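Local structure of FAD-binding PCMH-type domain-containing protein (Gibberella zeae, 6YJO) at residues Thr186-Leu191 with Thr395-Leu400; Leu213-Arg218 with Asn407-His412. The protein probably oxidises oligosaccharides, using a flavin-adenine dinucleotide cofactor that is held covalently. All coordinates share one frame; numbering follows the deposited sequence.

Along the chain from the N terminus, the segment 186-191 comes first and leads into strand 190-196. The segment 213-218 follows, in helix 211-220. Both later segments, 395-400 and 407-412, lie in the long loop between strands 380-386 and 417-423. Contact 1 therefore closes a loop of 203 residues and contact 2 one of 188. The two cross and do not nest. Together they tie the FAD-binding part of the fold to the connection between two strands of the seven-stranded antiparallel sheet. The centres of contact 1 and contact 2 are about 10 Å apart. They also touch: NH2 of R218 probably donates to O of F190, and L187 packs against R218 and S408.

Contact 1: Thr186-Leu191 with Thr395-Leu400; sequences TLDTFL and TNAKTL
The interface is van der Waals contact of A397 and L400 with D188, T189 and L191. CB of A397 lies over one face of the D188 carboxylate, 3.6 Å from CG of D188, with both oxygens at nearly the same distance. The methyl groups of L400 rest on backbone carbonyls. CD2 of L400 is 3.5 Å from O of D188, and CD1 of L400 is 3.7 Å from O of T189. The first torsion of L400 (chi1 -64°) puts its CG beside the backbone N, 4.0 Å from O of D188. The side chain of L191 crosses that of L400 at about a right angle, though their closest approach is modelled too short to be trusted.

Residues 186-188 form a short 3-10 segment that leads into strand 190-196. This strand belongs to an antiparallel sheet of the FAD-binding, PCMH-type domain, and T189 and L191 bond through their backbones to strand 226-236. The partner segment is irregular and belongs to the long loop after strand 380-386.

Hydrogen bonding shapes the turn from within. O of T186 accepts OG1 of T189 at 2.9 Å and N of T189 at 3.3 Å, both from the same face of its plane. The polar end of D188 is held elsewhere. OD1 forms a salt bridge with R413, and OD2 accepts the backbone N of L185.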
ATOM      1  N   THR A 186      -4.408   3.614  -6.887  1.00 34.69           N
ATOM      2  CA  THR A 186      -3.322   3.996  -7.782  1.00 32.96           C
ATOM      3  C   THR A 186      -3.251   3.064  -8.985  1.00 34.94           C
ATOM      4  O   THR A 186      -3.000   3.510 -10.111  1.00 35.27           O
ATOM      5  CB  THR A 186      -1.988   3.994  -7.037  1.00 30.08           C
ATOM      6  OG1 THR A 186      -2.140   4.643  -5.768  1.00 30.00           O
ATOM      7  CG2 THR A 186      -0.927   4.721  -7.857  1.00 28.84           C
ATOM      8  N   LEU A 187      -3.475   1.765  -8.773  1.00 35.71           N
ATOM      9  CA  LEU A 187      -3.411   0.828  -9.886  1.00 36.95           C
ATOM     10  C   LEU A 187      -4.613   0.940 -10.813  1.00 39.00           C
ATOM     11  O   LEU A 187      -4.566   0.389 -11.919  1.00 39.09           O
ATOM     12  CB  LEU A 187      -3.279  -0.613  -9.375  1.00 37.37           C
ATOM     13  CG  LEU A 187      -4.351  -1.228  -8.472  1.00 39.85           C
ATOM     14  CD1 LEU A 187      -5.651  -1.514  -9.207  1.00 40.38           C
ATOM     15  CD2 LEU A 187      -3.798  -2.512  -7.866  1.00 40.05           C
ATOM     16  N   ASP A 188      -5.682   1.628 -10.397  1.00 38.13           N
ATOM     17  CA  ASP A 188      -6.815   1.828 -11.294  1.00 39.29           C
ATOM     18  C   ASP A 188      -6.463   2.781 -12.424  1.00 38.28           C
ATOM     19  O   ASP A 188      -7.069   2.718 -13.498  1.00 40.31           O
ATOM     20  CB  ASP A 188      -8.024   2.344 -10.512  1.00 42.13           C
ATOM     21  CG  ASP A 188      -8.611   1.297  -9.578  1.00 47.33           C
ATOM     22  OD1 ASP A 188      -8.344   0.092  -9.781  1.00 49.92           O
ATOM     23  OD2 ASP A 188      -9.344   1.677  -8.643  1.00 49.22           O
ATOM     24  N   THR A 189      -5.483   3.657 -12.210  1.00 39.39           N
ATOM     25  CA  THR A 189      -4.994   4.567 -13.238  1.00 41.00           C
ATOM     26  C   THR A 189      -3.750   4.030 -13.933  1.00 38.94           C
ATOM     27  O   THR A 189      -3.101   4.768 -14.680  1.00 37.12           O
ATOM     28  CB  THR A 189      -4.701   5.941 -12.627  1.00 43.84           C
ATOM     29  OG1 THR A 189      -3.577   5.850 -11.745  1.00 43.84           O
ATOM     30  CG2 THR A 189      -5.905   6.444 -11.842  1.00 45.32           C
ATOM     31  N   PHE A 190      -3.422   2.755 -13.715  1.00 38.34           N
ATOM     32  CA  PHE A 190      -2.198   2.156 -14.232  1.00 36.12           C
ATOM     33  C   PHE A 190      -2.364   1.795 -15.705  1.00 36.35           C
ATOM     34  O   PHE A 190      -3.317   1.104 -16.080  1.00 34.29           O
ATOM     35  CB  PHE A 190      -1.848   0.913 -13.407  1.00 35.20           C
ATOM     36  CG  PHE A 190      -0.582   0.227 -13.834  1.00 35.75           C
ATOM     37  CD1 PHE A 190       0.654   0.755 -13.498  1.00 34.68           C
ATOM     38  CD2 PHE A 190      -0.627  -0.958 -14.553  1.00 38.08           C
ATOM     39  CE1 PHE A 190       1.820   0.124 -13.888  1.00 36.69           C
ATOM     40  CE2 PHE A 190       0.537  -1.596 -14.943  1.00 37.71           C
ATOM     41  CZ  PHE A 190       1.761  -1.055 -14.610  1.00 37.40           C
ATOM     42  N   LEU A 191      -1.436   2.268 -16.539  1.00 38.72           N
ATOM     43  CA  LEU A 191      -1.448   2.003 -17.975  1.00 41.23           C
ATOM     44  C   LEU A 191      -0.546   0.842 -18.365  1.00 42.75           C
ATOM     45  O   LEU A 191      -0.945  -0.008 -19.167  1.00 43.13           O
ATOM     46  CB  LEU A 191      -1.013   3.253 -18.756  1.00 41.91           C
ATOM     47  CG  LEU A 191      -1.887   4.511 -18.687  1.00 44.29           C
ATOM     48  CD1 LEU A 191      -1.220   5.660 -19.441  1.00 44.86           C
ATOM     49  CD2 LEU A 191      -3.270   4.254 -19.262  1.00 45.37           C
ATOM     50  N   THR A 395     -14.968   0.551  -6.605  1.00 50.51           N
ATOM     51  CA  THR A 395     -15.862  -0.602  -6.657  1.00 51.22           C
ATOM     52  C   THR A 395     -16.077  -1.090  -8.086  1.00 52.01           C
ATOM     53  O   THR A 395     -16.075  -2.302  -8.341  1.00 51.17           O
ATOM     54  CB  THR A 395     -17.193  -0.243  -5.999  1.00 51.78           C
ATOM     55  OG1 THR A 395     -16.951   0.193  -4.656  1.00 51.03           O
ATOM     56  CG2 THR A 395     -18.123  -1.441  -5.966  1.00 53.30           C
ATOM     57  N   ASN A 396     -16.268  -0.172  -9.030  1.00 53.68           N
ATOM     58  CA  ASN A 396     -16.492  -0.520 -10.428  1.00 55.81           C
ATOM     59  C   ASN A 396     -15.457   0.140 -11.331  1.00 54.35           C
ATOM     60  O   ASN A 396     -15.770   0.608 -12.429  1.00 53.80           O
ATOM     61  CB  ASN A 396     -17.906  -0.138 -10.859  1.00 60.69           C
ATOM     62  CG  ASN A 396     -18.970  -0.874 -10.072  1.00 64.35           C
ATOM     63  OD1 ASN A 396     -19.732  -0.268  -9.320  1.00 65.66           O
ATOM     64  ND2 ASN A 396     -19.023  -2.192 -10.239  1.00 66.13           N
ATOM     65  N   ALA A 397     -14.207   0.183 -10.872  1.00 52.62           N
ATOM     66  CA  ALA A 397     -13.118   0.683 -11.699  1.00 50.42           C
ATOM     67  C   ALA A 397     -13.143   0.007 -13.065  1.00 47.91           C
ATOM     68  O   ALA A 397     -13.494  -1.169 -13.196  1.00 46.48           O
ATOM     69  CB  ALA A 397     -11.773   0.442 -11.009  1.00 48.83           C
ATOM     70  N   LYS A 398     -12.763   0.765 -14.087  1.00 47.73           N
ATOM     71  CA  LYS A 398     -12.888   0.350 -15.473  1.00 50.22           C
ATOM     72  C   LYS A 398     -11.528   0.367 -16.155  1.00 45.69           C
ATOM     73  O   LYS A 398     -10.589   1.028 -15.701  1.00 42.01           O
ATOM     74  CB  LYS A 398     -13.841   1.274 -16.246  1.00 55.98           C
ATOM     75  CG  LYS A 398     -15.222   1.438 -15.635  1.00 60.60           C
ATOM     76  CD  LYS A 398     -16.025   0.146 -15.693  1.00 64.69           C
ATOM     77  CE  LYS A 398     -17.456   0.356 -15.207  1.00 68.71           C
ATOM     78  NZ  LYS A 398     -17.964  -0.834 -14.466  1.00 70.38           N
ATOM     79  N   THR A 399     -11.434  -0.362 -17.264  1.00 47.31           N
ATOM     80  CA  THR A 399     -10.307  -0.182 -18.167  1.00 48.18           C
ATOM     81  C   THR A 399     -10.308   1.251 -18.683  1.00 51.36           C
ATOM     82  O   THR A 399     -11.352   1.781 -19.074  1.00 52.02           O
ATOM     83  CB  THR A 399     -10.382  -1.172 -19.331  1.00 48.61           C
ATOM     84  OG1 THR A 399     -10.156  -2.503 -18.844  1.00 48.91           O
ATOM     85  CG2 THR A 399      -9.333  -0.836 -20.380  1.00 47.62           C
ATOM     86  N   LEU A 400      -9.138   1.879 -18.673  1.00 52.03           N
ATOM     87  CA  LEU A 400      -9.060   3.298 -18.976  1.00 52.29           C
ATOM     88  C   LEU A 400      -9.628   3.592 -20.361  1.00 53.07           C
ATOM     89  O   LEU A 400      -9.486   2.802 -21.300  1.00 51.78           O
ATOM     90  CB  LEU A 400      -7.613   3.779 -18.865  1.00 52.47           C
ATOM     91  CG  LEU A 400      -7.083   3.664 -17.432  1.00 53.49           C
ATOM     92  CD1 LEU A 400      -5.675   4.216 -17.283  1.00 53.49           C
ATOM     93  CD2 LEU A 400      -8.032   4.360 -16.468  1.00 54.20           C
TER

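Contact 2: Leu213-Arg218 with Asn407-His412; sequences LTWALR and NSAFPH
R218 runs beside N407 and S408 for most of its side chain. CB of R218 lies 3.3 Å from OG of S408. The chain is extended from CG to NE and passes close to O of N407. CD of R218 lies 3.3 Å from O of N407, with CG, NE and CZ farther off. At the tip, NH1 of R218 donates to O of N407 at 2.9 Å. The nitrogen lies in the carbonyl plane, on a lone pair, but the oxygen is 26° out of the guanidinium plane. NH1 also forms a salt bridge with D207, and NH2 bonds to O of F190.

The backbone O of R218 accepts OG of S408 at 2.6 Å and has weak bonds from N of A409 and N of F410. N of A409 bonds better to O of W215, at 3.1 Å. Two carbonyls of helix 211-220 are met by donors of an irregular segment.

The indole of W215 covers A409. CB of A409 sits over the six-membered ring, 3.4 Å from its centroid and 13° off the normal, a CH-pi contact. CD1 of W215 lies 3.0 Å from OD1 of N407. ND2 of N407 is hydrogen-bonded to O of Y211 and to OD1 of D207, the oxygen that also pairs with R218.

The contact is buried. The side chain of F410 lies about 4 Å from that of the FAD-binding residue Y457. Helix 479-489 packs on W215 and A216, with K481 in a cation-pi contact with the indole. Strand 202-206 lies against T214 and L217.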
ATOM      1  N   LEU A 213      -0.098 -10.610 -17.908  1.00 42.33           N
ATOM      2  CA  LEU A 213       0.987 -10.026 -17.127  1.00 40.24           C
ATOM      3  C   LEU A 213       0.567  -8.690 -16.528  1.00 39.33           C
ATOM      4  O   LEU A 213       0.759  -8.442 -15.331  1.00 37.79           O
ATOM      5  CB  LEU A 213       2.227  -9.868 -18.005  1.00 41.20           C
ATOM      6  CG  LEU A 213       3.434  -9.151 -17.399  1.00 43.35           C
ATOM      7  CD1 LEU A 213       3.767  -9.715 -16.025  1.00 44.03           C
ATOM      8  CD2 LEU A 213       4.625  -9.274 -18.338  1.00 45.20           C
ATOM      9  N   THR A 214      -0.025  -7.817 -17.350  1.00 41.48           N
ATOM     10  CA  THR A 214      -0.506  -6.532 -16.853  1.00 41.49           C
ATOM     11  C   THR A 214      -1.590  -6.731 -15.802  1.00 40.41           C
ATOM     12  O   THR A 214      -1.682  -5.967 -14.834  1.00 39.06           O
ATOM     13  CB  THR A 214      -1.038  -5.696 -18.018  1.00 45.90           C
ATOM     14  OG1 THR A 214      -0.029  -5.581 -19.030  1.00 47.90           O
ATOM     15  CG2 THR A 214      -1.449  -4.302 -17.562  1.00 46.55           C
ATOM     16  N   TRP A 215      -2.425  -7.753 -15.984  1.00 41.85           N
ATOM     17  CA  TRP A 215      -3.445  -8.077 -14.994  1.00 41.58           C
ATOM     18  C   TRP A 215      -2.812  -8.410 -13.648  1.00 43.19           C
ATOM     19  O   TRP A 215      -3.308  -7.987 -12.597  1.00 43.34           O
ATOM     20  CB  TRP A 215      -4.290  -9.239 -15.516  1.00 39.10           C
ATOM     21  CG  TRP A 215      -5.241  -9.843 -14.535  1.00 37.68           C
ATOM     22  CD1 TRP A 215      -6.537  -9.476 -14.311  1.00 39.29           C
ATOM     23  CD2 TRP A 215      -4.983 -10.950 -13.667  1.00 38.03           C
ATOM     24  NE1 TRP A 215      -7.098 -10.283 -13.348  1.00 39.96           N
ATOM     25  CE2 TRP A 215      -6.163 -11.195 -12.936  1.00 39.03           C
ATOM     26  CE3 TRP A 215      -3.865 -11.756 -13.434  1.00 38.87           C
ATOM     27  CZ2 TRP A 215      -6.255 -12.209 -11.987  1.00 40.19           C
ATOM     28  CZ3 TRP A 215      -3.956 -12.759 -12.491  1.00 39.75           C
ATOM     29  CH2 TRP A 215      -5.144 -12.982 -11.782  1.00 40.88           C
ATOM     30  N   ALA A 216      -1.702  -9.156 -13.663  1.00 43.19           N
ATOM     31  CA  ALA A 216      -1.021  -9.494 -12.417  1.00 40.49           C
ATOM     32  C   ALA A 216      -0.314  -8.279 -11.830  1.00 38.48           C
ATOM     33  O   ALA A 216      -0.249  -8.125 -10.605  1.00 38.69           O
ATOM     34  CB  ALA A 216      -0.026 -10.630 -12.656  1.00 38.83           C
ATOM     35  N   LEU A 217       0.225  -7.405 -12.683  1.00 37.79           N
ATOM     36  CA  LEU A 217       0.902  -6.214 -12.180  1.00 38.42           C
ATOM     37  C   LEU A 217      -0.055  -5.297 -11.435  1.00 38.85           C
ATOM     38  O   LEU A 217       0.360  -4.591 -10.507  1.00 39.08           O
ATOM     39  CB  LEU A 217       1.575  -5.458 -13.330  1.00 38.16           C
ATOM     40  CG  LEU A 217       2.704  -6.210 -14.035  1.00 40.58           C
ATOM     41  CD1 LEU A 217       3.425  -5.316 -15.031  1.00 42.52           C
ATOM     42  CD2 LEU A 217       3.690  -6.783 -13.030  1.00 41.64           C
ATOM     43  N   ARG A 218      -1.332  -5.284 -11.823  1.00 38.03           N
ATOM     44  CA  ARG A 218      -2.348  -4.515 -11.105  1.00 37.18           C
ATOM     45  C   ARG A 218      -2.820  -5.310  -9.885  1.00 36.68           C
ATOM     46  O   ARG A 218      -3.970  -5.741  -9.786  1.00 39.51           O
ATOM     47  CB  ARG A 218      -3.524  -4.174 -12.013  1.00 38.03           C
ATOM     48  CG  ARG A 218      -3.221  -3.213 -13.154  1.00 37.96           C
ATOM     49  CD  ARG A 218      -4.511  -2.724 -13.799  1.00 38.52           C
ATOM     50  NE  ARG A 218      -4.268  -1.905 -14.982  1.00 40.43           N
ATOM     51  CZ  ARG A 218      -4.192  -2.373 -16.228  1.00 40.95           C
ATOM     52  NH1 ARG A 218      -4.342  -3.669 -16.478  1.00 41.42           N
ATOM     53  NH2 ARG A 218      -3.966  -1.536 -17.231  1.00 39.79           N
ATOM     54  N   ASN A 407      -8.913  -4.602 -15.915  1.00 39.90           N
ATOM     55  CA  ASN A 407      -8.180  -5.867 -15.997  1.00 38.52           C
ATOM     56  C   ASN A 407      -7.191  -5.896 -14.837  1.00 37.53           C
ATOM     57  O   ASN A 407      -6.050  -5.451 -14.955  1.00 35.75           O
ATOM     58  CB  ASN A 407      -7.477  -5.989 -17.344  1.00 36.09           C
ATOM     59  CG  ASN A 407      -6.716  -7.290 -17.495  1.00 36.26           C
ATOM     60  OD1 ASN A 407      -7.171  -8.347 -17.052  1.00 37.28           O
ATOM     61  ND2 ASN A 407      -5.555  -7.222 -18.139  1.00 34.69           N
ATOM     62  N   SER A 408      -7.632  -6.425 -13.698  1.00 38.15           N
ATOM     63  CA  SER A 408      -6.834  -6.341 -12.485  1.00 38.70           C
ATOM     64  C   SER A 408      -7.070  -7.562 -11.608  1.00 40.97           C
ATOM     65  O   SER A 408      -8.209  -8.013 -11.444  1.00 42.37           O
ATOM     66  CB  SER A 408      -7.156  -5.063 -11.699  1.00 36.95           C
ATOM     67  OG  SER A 408      -6.383  -4.993 -10.518  1.00 35.89           O
ATOM     68  N   ALA A 409      -5.979  -8.076 -11.034  1.00 39.59           N
ATOM     69  CA  ALA A 409      -6.067  -9.214 -10.128  1.00 39.93           C
ATOM     70  C   ALA A 409      -6.559  -8.822  -8.741  1.00 40.59           C
ATOM     71  O   ALA A 409      -6.964  -9.701  -7.978  1.00 42.64           O
ATOM     72  CB  ALA A 409      -4.707  -9.899 -10.018  1.00 38.77           C
ATOM     73  N   PHE A 410      -6.521  -7.536  -8.394  1.00 38.95           N
ATOM     74  CA  PHE A 410      -6.975  -7.067  -7.092  1.00 40.18           C
ATOM     75  C   PHE A 410      -8.401  -7.551  -6.828  1.00 43.19           C
ATOM     76  O   PHE A 410      -9.304  -7.269  -7.633  1.00 44.63           O
ATOM     77  CB  PHE A 410      -6.925  -5.542  -7.026  1.00 40.88           C
ATOM     78  CG  PHE A 410      -7.302  -4.976  -5.680  1.00 42.57           C
ATOM     79  CD1 PHE A 410      -6.360  -4.883  -4.664  1.00 42.45           C
ATOM     80  CD2 PHE A 410      -8.591  -4.530  -5.434  1.00 43.76           C
ATOM     81  CE1 PHE A 410      -6.696  -4.365  -3.432  1.00 43.68           C
ATOM     82  CE2 PHE A 410      -8.933  -4.006  -4.198  1.00 46.05           C
ATOM     83  CZ  PHE A 410      -7.982  -3.924  -3.197  1.00 45.72           C
ATOM     84  N   PRO A 411      -8.649  -8.260  -5.725  1.00 44.16           N
ATOM     85  CA  PRO A 411      -9.915  -8.988  -5.580  1.00 46.43           C
ATOM     86  C   PRO A 411     -10.972  -8.311  -4.716  1.00 47.92           C
ATOM     87  O   PRO A 411     -12.097  -8.815  -4.629  1.00 50.33           O
ATOM     88  CB  PRO A 411      -9.458 -10.293  -4.925  1.00 47.24           C
ATOM     89  CG  PRO A 411      -8.356  -9.831  -3.997  1.00 45.42           C
ATOM     90  CD  PRO A 411      -7.683  -8.646  -4.679  1.00 44.23           C
ATOM     91  N   HIS A 412     -10.649  -7.183  -4.078  1.00 47.20           N
ATOM     92  CA  HIS A 412     -11.449  -6.662  -2.978  1.00 47.21           C
ATOM     93  C   HIS A 412     -12.344  -5.489  -3.375  1.00 49.78           C
ATOM     94  O   HIS A 412     -12.818  -4.760  -2.496  1.00 50.98           O
ATOM     95  CB  HIS A 412     -10.536  -6.261  -1.818  1.00 43.57           C
ATOM     96  CG  HIS A 412      -9.670  -7.375  -1.317  1.00 42.76           C
ATOM     97  ND1 HIS A 412     -10.182  -8.580  -0.883  1.00 42.99           N
ATOM     98  CD2 HIS A 412      -8.327  -7.467  -1.178  1.00 41.24           C
ATOM     99  CE1 HIS A 412      -9.192  -9.365  -0.500  1.00 42.30           C
ATOM    100  NE2 HIS A 412      -8.055  -8.714  -0.669  1.00 41.75           N
TER